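PDB 6DFD: metal transporter CNNM3 from Homo sapiens, which takes part in Mg2+ efflux as an integral membrane protein of the CNNM family, whose cyclic nucleotide-binding homology domain mediates dimerization. Local coordinates for the interface of chains A and B. Sequence-based numbering; all coordinates share one arbitrary frame. Chains: chain A/B, Metal transporter CNNM3.

Contact 1: the interface of chains A and B. Residues chain A 137-141, 177, 181; chain B 126, 128.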
loop_
_atom_site.group_PDB
_atom_site.type_symbol
_atom_site.label_atom_id
_atom_site.label_comp_id
_atom_site.label_asym_id
_atom_site.label_seq_id
_atom_site.Cartn_x
_atom_site.Cartn_y
_atom_site.Cartn_z
ATOM N N TYR A 137 -7.880 2.959 0.449
ATOM C CA TYR A 137 -9.042 2.136 0.138
ATOM C C TYR A 137 -8.630 0.921 -0.678
ATOM O O TYR A 137 -7.555 0.883 -1.279
ATOM C CB TYR A 137 -10.107 2.940 -0.608
ATOM C CG TYR A 137 -9.591 3.564 -1.874
ATOM C CD1 TYR A 137 -9.566 2.850 -3.059
ATOM C CD2 TYR A 137 -9.114 4.868 -1.879
ATOM C CE1 TYR A 137 -9.094 3.429 -4.232
ATOM C CE2 TYR A 137 -8.640 5.449 -3.041
ATOM C CZ TYR A 137 -8.633 4.724 -4.210
ATOM O OH TYR A 137 -8.161 5.295 -5.367
ATOM N N TYR A 138 -9.518 -0.073 -0.687
ATOM C CA TYR A 138 -9.217 -1.423 -1.146
ATOM C C TYR A 138 -10.480 -2.025 -1.732
ATOM O O TYR A 138 -11.594 -1.609 -1.408
ATOM C CB TYR A 138 -8.713 -2.321 0.001
ATOM C CG TYR A 138 -7.649 -1.629 0.804
ATOM C CD1 TYR A 138 -6.311 -1.742 0.458
ATOM C CD2 TYR A 138 -7.988 -0.787 1.852
ATOM C CE1 TYR A 138 -5.332 -1.056 1.156
ATOM C CE2 TYR A 138 -7.021 -0.094 2.551
ATOM C CZ TYR A 138 -5.692 -0.234 2.195
ATOM O OH TYR A 138 -4.712 0.460 2.879
ATOM N N GLY A 139 -10.289 -3.022 -2.588
ATOM C CA GLY A 139 -11.391 -3.849 -3.037
ATOM C C GLY A 139 -12.263 -3.234 -4.105
ATOM O O GLY A 139 -13.409 -3.656 -4.259
ATOM N N VAL A 140 -11.759 -2.246 -4.850
ATOM C CA VAL A 140 -12.545 -1.660 -5.938
ATOM C C VAL A 140 -12.970 -2.734 -6.927
ATOM O O VAL A 140 -14.096 -2.716 -7.442
ATOM C CB VAL A 140 -11.744 -0.539 -6.631
ATOM C CG1 VAL A 140 -12.397 -0.119 -7.943
ATOM C CG2 VAL A 140 -11.616 0.660 -5.703
ATOM N N SER A 141 -12.078 -3.686 -7.215
ATOM C CA SER A 141 -12.413 -4.732 -8.179
ATOM C C SER A 141 -13.557 -5.608 -7.688
ATOM O O SER A 141 -14.274 -6.205 -8.501
ATOM C CB SER A 141 -11.183 -5.586 -8.473
ATOM O OG SER A 141 -10.306 -4.914 -9.359
ATOM N N TYR A 177 -14.125 -11.919 -6.905
ATOM C CA TYR A 177 -12.754 -11.470 -7.069
ATOM C C TYR A 177 -11.905 -11.953 -5.899
ATOM O O TYR A 177 -12.324 -11.891 -4.740
ATOM C CB TYR A 177 -12.725 -9.945 -7.169
ATOM C CG TYR A 177 -11.364 -9.304 -7.029
ATOM C CD1 TYR A 177 -11.092 -8.433 -5.979
ATOM C CD2 TYR A 177 -10.358 -9.553 -7.951
ATOM C CE1 TYR A 177 -9.854 -7.833 -5.850
ATOM C CE2 TYR A 177 -9.115 -8.959 -7.830
ATOM C CZ TYR A 177 -8.869 -8.098 -6.780
ATOM O OH TYR A 177 -7.630 -7.506 -6.654
ATOM N N TYR A 181 -3.604 -9.285 -2.413
ATOM C CA TYR A 181 -3.060 -8.583 -1.266
ATOM C C TYR A 181 -3.744 -9.076 -0.005
ATOM O O TYR A 181 -4.863 -9.595 -0.035
ATOM C CB TYR A 181 -3.220 -7.062 -1.383
ATOM C CG TYR A 181 -4.573 -6.586 -1.879
ATOM C CD1 TYR A 181 -4.794 -6.352 -3.232
ATOM C CD2 TYR A 181 -5.617 -6.341 -0.995
ATOM C CE1 TYR A 181 -6.024 -5.903 -3.693
ATOM C CE2 TYR A 181 -6.851 -5.892 -1.447
ATOM C CZ TYR A 181 -7.047 -5.675 -2.797
ATOM O OH TYR A 181 -8.268 -5.224 -3.253
ATOM N N GLU B 126 -4.626 -5.462 -9.521
ATOM C CA GLU B 126 -5.526 -4.326 -9.369
ATOM C C GLU B 126 -4.805 -2.993 -9.502
ATOM O O GLU B 126 -5.470 -1.954 -9.584
ATOM C CB GLU B 126 -6.224 -4.372 -8.008
ATOM C CG GLU B 126 -7.720 -4.619 -8.068
ATOM C CD GLU B 126 -8.388 -4.477 -6.705
ATOM O OE1 GLU B 126 -8.107 -5.309 -5.816
ATOM O OE2 GLU B 126 -9.186 -3.528 -6.523
ATOM N N LEU B 128 -3.344 -1.156 -7.351
ATOM C CA LEU B 128 -3.648 -0.211 -6.286
ATOM C C LEU B 128 -2.559 0.850 -6.214
ATOM O O LEU B 128 -1.365 0.548 -6.310
ATOM C CB LEU B 128 -3.780 -0.932 -4.942
ATOM C CG LEU B 128 -5.210 -1.244 -4.481
ATOM C CD1 LEU B 128 -5.951 -2.020 -5.541
ATOM C CD2 LEU B 128 -5.230 -2.026 -3.179
#
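The backbone N of A:Ser141, near the start of the 3-10 helix 140-143, has its N-H turned to the carboxylate of B:Glu126, a loop residue two positions ahead of strand 128-132 of the other copy. That N donates a hydrogen bond to OE2 of B:Glu126 over 3.0 Å, nearly straight at 160°, and comes down on the oxygen from above the carboxylate plane. The amide N of A:Val140 lies 3.3 Å from the same OE2 without a bond being assigned, and the first turn of the 3-10 helix, offering its N-H groups, would probably help to stabilise negative charge there.

The other carboxylate oxygen, OE1, takes the phenol of A:Tyr181: its OH donates to OE1 of B:Glu126 at 2.6 Å, on the syn side and only slightly out of the carboxylate plane. OE1 sits at the edge of this ring, level with it. The hydroxyl of A:Tyr177 also points at OE1, but too closely modelled for its bond length to be trusted; its ring stands almost perpendicular to the carboxylate, at 88°. Behind it, CB of A:Ser141 lies over the centre of the A:Tyr177 ring, bracing it within chain A. Beyond CG the B:Glu126 chain is extended (chi2 -173°), which carries the acid group in between the 3-10 turn and the two tyrosines.

Next to this polar grip, B:Leu128 supplies the apolar half. Its CD2 rests over one face of the A:Tyr181 ring, offset toward the rim, and reaches CD1 of A:Tyr138 at 3.8 Å; the leucine crosses both tyrosines at about a right angle. The patch is thus an acid-in-socket contact flanked by a small hydrophobic one, and its twin with the chains exchanged repeats it. It helps to hold the two cyclic nucleotide-binding homology domains together as a dimer.

Contact 2: the interface of chains A and B. Residues chain A 130, 132; chain B 132, 136.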
loop_
_atom_site.group_PDB
_atom_site.type_symbol
_atom_site.label_atom_id
_atom_site.label_comp_id
_atom_site.label_asym_id
_atom_site.label_seq_id
_atom_site.Cartn_x
_atom_site.Cartn_y
_atom_site.Cartn_z
ATOM N N PHE A 130 3.811 -2.733 3.278
ATOM C CA PHE A 130 3.895 -1.360 3.741
ATOM C C PHE A 130 2.631 -1.008 4.509
ATOM O O PHE A 130 1.599 -1.675 4.402
ATOM C CB PHE A 130 4.140 -0.381 2.587
ATOM C CG PHE A 130 3.258 -0.601 1.397
ATOM C CD1 PHE A 130 1.988 -0.057 1.351
ATOM C CD2 PHE A 130 3.707 -1.341 0.319
ATOM C CE1 PHE A 130 1.173 -0.256 0.249
ATOM C CE2 PHE A 130 2.905 -1.545 -0.784
ATOM C CZ PHE A 130 1.634 -1.003 -0.821
ATOM N N ASN A 132 -0.427 1.561 5.667
ATOM C CA ASN A 132 -1.329 2.570 5.135
ATOM C C ASN A 132 -2.222 3.071 6.253
ATOM O O ASN A 132 -2.491 2.349 7.221
ATOM C CB ASN A 132 -2.203 2.008 4.013
ATOM C CG ASN A 132 -1.505 2.008 2.669
ATOM O OD1 ASN A 132 -0.450 2.618 2.494
ATOM N ND2 ASN A 132 -2.098 1.318 1.707
ATOM N N ASN B 132 3.871 6.264 -0.882
ATOM C CA ASN B 132 4.740 5.595 0.069
ATOM C C ASN B 132 5.925 6.488 0.401
ATOM O O ASN B 132 6.345 7.316 -0.410
ATOM C CB ASN B 132 5.212 4.256 -0.504
ATOM C CG ASN B 132 4.137 3.183 -0.423
ATOM O OD1 ASN B 132 3.002 3.459 -0.027
ATOM N ND2 ASN B 132 4.488 1.957 -0.800
ATOM N N THR B 136 9.521 2.194 3.121
ATOM C CA THR B 136 8.966 1.283 2.138
ATOM C C THR B 136 10.111 0.792 1.258
ATOM O O THR B 136 11.110 1.489 1.061
ATOM C CB THR B 136 7.863 1.945 1.306
ATOM O OG1 THR B 136 8.389 3.055 0.567
ATOM C CG2 THR B 136 6.719 2.418 2.232
#
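Strand 128-132 of the cyclic nucleotide-binding homology domain, a beta-barrel fold, brings the ring of A:Phe130 under the side-chain amide of B:Asn132, the end residue of the partner's equivalent strand, across the dimer interface. The amide nitrogen ND2 of B:Asn132 is poised over the middle of the A:Phe130 ring, 3.5 Å above its plane. From there it lies at similar distances from the ring carbons, 3.6 Å from both CG and CD2 of A:Phe130. The amide is steeply inclined to the ring, the two planes 62° apart, and its nitrogen end dips toward the face. OD1 is placed farther toward the rim, 3.9 Å from CD1 of A:Phe130. This is the geometry of an amide N-H group resting on an aromatic face, which may add a weak electrostatic attraction to the packing.

The asparagine reaches this place with CG beside its backbone N (chi1 -77°) and an almost flat second torsion of 5°. Lower on the phenylalanine, the methyl CG2 of B:Thr136 packs against CB of A:Phe130 at 3.8 Å, giving the base of the side chain an apolar neighbour while the amide caps the ring. Within chain A, ND2 of A:Asn132 lies at the ring's edge, level with its plane, and so borders the phenylalanine from its own strand. Of the four residues, A:Phe130 and B:Asn132 hide most of the surface, 35 and 27 Å². With an alanine in place of A:Phe130, the amide of B:Asn132 would probably lose the aromatic face beneath it and be freer to turn, leaving a gap between the strands.

In the fold, A:Phe130 lies within strand 128-132 and B:Asn132 closes its copy of that strand, while B:Thr136 belongs to the loop leading into strand 137-138; the site therefore spans the end of one barrel strand and the approach to the next.

Contact 1 and contact 2 are about 16 Å apart, measured between the centres of their C-alpha atoms, and belong to one two-fold symmetric interface. Strand 128-132 joins them: chain B contributes its first residue to contact 1 and its last to contact 2, while chain A adds the middle and the end of its own copy to contact 2. The stretch around strand 137-138 is likewise used twice, by chain A in contact 1 and, just ahead of it, by chain B in contact 2. Polar capture and aromatic packing thus lie along the same segment, and symmetry duplicates both, fitting the dimerization role of this domain.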